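Amidase, hydantoinase/carbamoylase family (Burkholderia vietnamiensis, PDB 5I4M) probably hydrolyses N-carbamoyl-L-amino acids as a two-zinc amidase of the peptidase M20 family. Local coordinates at residues A[233-237]-A[316-320]. Sequence-based numbering, arbitrary orientation.
Sequences GQRWY and LAKMD. With 3PG (3-phosphoglyceric acid), chain E.
Asp320 OD1 is a carboxylate oxygen gripped from several directions. Tyr237 OH donates to Asp320 OD1 at 2.6 Å, and the oxygen accepts through its anti lone pair; Arg324, one turn further along the helix, forms a salt bridge to the same atom. Arg235 NH1 adds a long salt bridge, 3.8 Å from Asp320 OD1, although its stronger polar partner is Gln342 on a neighbouring strand. The phenol ring and the carboxylate lie nearly in one plane, 15° apart, and Asp320 OD1 lies at the ring edge, in its plane. With CG anti to the backbone N (chi1 170°), the Asp320 carboxylate is placed beside the Tyr237 hydroxyl, and its CB sits over one face of the Arg235 guanidinium. Such shared gripping would probably favour the charged form of the acid.

The contact illustrates how a helix packs on a sheet in the M20 dimerisation domain: helix 313-334 runs alongside strand 225-242, and the axes of segments 316-320 and 233-237 approach to 9.3 Å, with N-to-C directions 16° apart. Arg235 and Leu316 fill much of the gap. The arginine chain, extended from CG to NE, runs past the leucine, whose CG lies 3.8 Å from Arg235 NE at the guanidinium edge, while Leu316 CD2 presses on the backbone at 3.6 Å from Gly233 C. Farther out, Arg235 NH2 reaches Ala317 CB at 3.8 Å, and Tyr345 engages the arginine in a cation-pi contact.

Gln234 and Trp236 belong to the strand's other side, which lines the 3-phosphoglyceric acid pocket. Gln234 NE2 makes a weak hydrogen bond of 3.3 Å to ligand O2, and Trp236 CZ2 approaches ligand O1 at 3.9 Å. Arg309 and Gly378 bind the same ligand, as do His247 and Asn296 of the second subunit.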
ATOM      1  N   GLY A 233      17.203 -20.429 -10.840  1.00  7.69           N
ATOM      2  CA  GLY A 233      17.407 -19.050 -11.241  1.00 10.43           C
ATOM      3  C   GLY A 233      16.211 -18.172 -10.903  1.00 11.30           C
ATOM      4  O   GLY A 233      15.115 -18.668 -10.642  1.00 10.42           O
ATOM      5  N   GLN A 234      16.438 -16.855 -10.923  1.00  9.71           N
ATOM      6  CA  GLN A 234      15.398 -15.890 -10.588  1.00  7.94           C
ATOM      7  C   GLN A 234      15.472 -14.683 -11.513  1.00  6.79           C
ATOM      8  O   GLN A 234      16.546 -14.306 -11.990  1.00  6.99           O
ATOM      9  CB  GLN A 234      15.519 -15.386  -9.147  1.00  8.68           C
ATOM     10  CG  GLN A 234      15.608 -16.475  -8.091  1.00  9.02           C
ATOM     11  CD  GLN A 234      15.280 -15.937  -6.708  1.00 10.83           C
ATOM     12  OE1 GLN A 234      14.255 -15.294  -6.520  1.00  8.85           O
ATOM     13  NE2 GLN A 234      16.159 -16.183  -5.744  1.00  8.19           N
ATOM     14  N   ARG A 235      14.310 -14.080 -11.746  1.00  8.50           N
ATOM     15  CA  ARG A 235      14.187 -12.772 -12.369  1.00  8.80           C
ATOM     16  C   ARG A 235      13.192 -11.978 -11.538  1.00  7.11           C
ATOM     17  O   ARG A 235      12.082 -12.455 -11.298  1.00  6.78           O
ATOM     18  CB  ARG A 235      13.695 -12.879 -13.827  1.00 11.59           C
ATOM     19  CG  ARG A 235      14.719 -13.459 -14.832  1.00  9.18           C
ATOM     20  CD  ARG A 235      14.078 -13.649 -16.218  1.00  9.00           C
ATOM     21  NE  ARG A 235      14.970 -14.295 -17.181  1.00  8.91           N
ATOM     22  CZ  ARG A 235      15.567 -13.664 -18.185  1.00 13.30           C
ATOM     23  NH1 ARG A 235      15.364 -12.361 -18.360  1.00 16.25           N
ATOM     24  NH2 ARG A 235      16.356 -14.338 -19.026  1.00 11.97           N
ATOM     25  N   TRP A 236      13.589 -10.786 -11.088  1.00  6.28           N
ATOM     26  CA  TRP A 236      12.708  -9.879 -10.363  1.00  8.05           C
ATOM     27  C   TRP A 236      12.470  -8.614 -11.178  1.00  9.27           C
ATOM     28  O   TRP A 236      13.364  -8.133 -11.881  1.00  9.50           O
ATOM     29  CB  TRP A 236      13.294  -9.464  -9.010  1.00  8.55           C
ATOM     30  CG  TRP A 236      13.466 -10.557  -7.994  1.00  5.71           C
ATOM     31  CD1 TRP A 236      13.371 -11.905  -8.190  1.00  9.49           C
ATOM     32  CD2 TRP A 236      13.773 -10.369  -6.610  1.00  5.55           C
ATOM     33  NE1 TRP A 236      13.603 -12.575  -7.002  1.00  7.13           N
ATOM     34  CE2 TRP A 236      13.850 -11.649  -6.018  1.00  6.24           C
ATOM     35  CE3 TRP A 236      13.984  -9.234  -5.812  1.00 10.63           C
ATOM     36  CZ2 TRP A 236      14.133 -11.829  -4.658  1.00  6.19           C
ATOM     37  CZ3 TRP A 236      14.255  -9.411  -4.464  1.00  8.86           C
ATOM     38  CH2 TRP A 236      14.328 -10.698  -3.901  1.00  6.97           C
ATOM     39  N   TYR A 237      11.271  -8.054 -11.034  1.00  9.51           N
ATOM     40  CA  TYR A 237      10.856  -6.899 -11.819  1.00  8.15           C
ATOM     41  C   TYR A 237      10.218  -5.854 -10.920  1.00  5.91           C
ATOM     42  O   TYR A 237       9.674  -6.171  -9.860  1.00  6.97           O
ATOM     43  CB  TYR A 237       9.827  -7.272 -12.899  1.00  7.81           C
ATOM     44  CG  TYR A 237      10.247  -8.398 -13.796  1.00  6.59           C
ATOM     45  CD1 TYR A 237      10.153  -9.721 -13.374  1.00  8.85           C
ATOM     46  CD2 TYR A 237      10.721  -8.147 -15.072  1.00  9.20           C
ATOM     47  CE1 TYR A 237      10.536 -10.758 -14.196  1.00  7.59           C
ATOM     48  CE2 TYR A 237      11.098  -9.185 -15.909  1.00  9.24           C
ATOM     49  CZ  TYR A 237      11.002 -10.487 -15.460  1.00  8.87           C
ATOM     50  OH  TYR A 237      11.380 -11.524 -16.283  1.00  9.94           O
ATOM     51  N   LEU A 316      12.763 -20.051 -17.601  1.00  9.30           N
ATOM     52  CA  LEU A 316      12.680 -18.755 -16.935  1.00  8.79           C
ATOM     53  C   LEU A 316      12.659 -17.625 -17.958  1.00  8.97           C
ATOM     54  O   LEU A 316      11.961 -16.629 -17.766  1.00 10.53           O
ATOM     55  CB  LEU A 316      13.845 -18.597 -15.956  1.00  8.45           C
ATOM     56  CG  LEU A 316      13.980 -17.315 -15.135  1.00 10.26           C
ATOM     57  CD1 LEU A 316      12.741 -17.114 -14.274  1.00  9.30           C
ATOM     58  CD2 LEU A 316      15.233 -17.394 -14.266  1.00  8.30           C
ATOM     59  N   ALA A 317      13.393 -17.775 -19.067  1.00  9.45           N
ATOM     60  CA  ALA A 317      13.348 -16.748 -20.106  1.00  9.71           C
ATOM     61  C   ALA A 317      11.989 -16.723 -20.803  1.00 14.07           C
ATOM     62  O   ALA A 317      11.503 -15.652 -21.196  1.00 13.90           O
ATOM     63  CB  ALA A 317      14.479 -16.970 -21.110  1.00 10.88           C
ATOM     64  N   LYS A 318      11.369 -17.893 -20.978  1.00 13.07           N
ATOM     65  CA  LYS A 318      10.020 -17.959 -21.542  1.00 10.52           C
ATOM     66  C   LYS A 318       9.017 -17.239 -20.653  1.00 10.00           C
ATOM     67  O   LYS A 318       8.111 -16.547 -21.141  1.00 11.35           O
ATOM     68  CB  LYS A 318       9.622 -19.426 -21.721  1.00 10.94           C
ATOM     69  CG  LYS A 318       8.222 -19.707 -22.258  1.00 11.33           C
ATOM     70  CD  LYS A 318       7.990 -21.227 -22.297  1.00 11.78           C
ATOM     71  CE  LYS A 318       6.651 -21.611 -22.925  1.00 12.33           C
ATOM     72  NZ  LYS A 318       5.480 -20.942 -22.273  1.00 12.41           N
ATOM     73  N   MET A 319       9.159 -17.396 -19.338  1.00  9.48           N
ATOM     74  CA  MET A 319       8.286 -16.681 -18.418  1.00  9.01           C
ATOM     75  C   MET A 319       8.481 -15.175 -18.554  1.00  8.78           C
ATOM     76  O   MET A 319       7.504 -14.416 -18.593  1.00 11.20           O
ATOM     77  CB  MET A 319       8.559 -17.144 -16.983  1.00  8.57           C
ATOM     78  CG  MET A 319       8.296 -18.638 -16.745  1.00 10.19           C
ATOM     79  SD  MET A 319       8.952 -19.253 -15.178  1.00 11.71           S
ATOM     80  CE  MET A 319       7.894 -18.413 -13.983  1.00 10.63           C
ATOM     81  N   ASP A 320       9.739 -14.732 -18.619  1.00 10.36           N
ATOM     82  CA  ASP A 320      10.061 -13.326 -18.853  1.00  8.61           C
ATOM     83  C   ASP A 320       9.343 -12.782 -20.083  1.00 11.56           C
ATOM     84  O   ASP A 320       8.696 -11.726 -20.025  1.00 10.07           O
ATOM     85  CB  ASP A 320      11.576 -13.167 -19.008  1.00 12.31           C
ATOM     86  CG  ASP A 320      11.979 -11.779 -19.488  1.00 11.45           C
ATOM     87  OD1 ASP A 320      11.940 -10.826 -18.685  1.00 11.76           O
ATOM     88  OD2 ASP A 320      12.352 -11.639 -20.669  1.00 12.67           O
TER
HETATM   89  C1  3PG E 503      14.948 -15.186  -2.115  0.84 11.34           C
HETATM   90  O1  3PG E 503      13.818 -14.669  -2.049  0.84  7.50           O
HETATM   91  O2  3PG E 503      15.141 -16.334  -2.572  0.84  7.96           O
HETATM   92  C2  3PG E 503      16.116 -14.380  -1.624  0.84 16.11           C
HETATM   93  O3  3PG E 503      17.339 -14.878  -2.194  0.84 23.09           O
HETATM   94  C3  3PG E 503      16.179 -14.508  -0.119  0.84 12.18           C
HETATM   95  O1P 3PG E 503      16.455 -15.867   0.227  0.84 10.20           O
HETATM   96  P   3PG E 503      16.196 -16.367   1.764  0.84 21.06           P
HETATM   97  O2P 3PG E 503      16.775 -15.300   2.663  0.84 12.66           O
HETATM   98  O3P 3PG E 503      14.680 -16.456   1.864  0.84  7.41           O
HETATM   99  O4P 3PG E 503      16.954 -17.705   1.841  0.84 15.10           O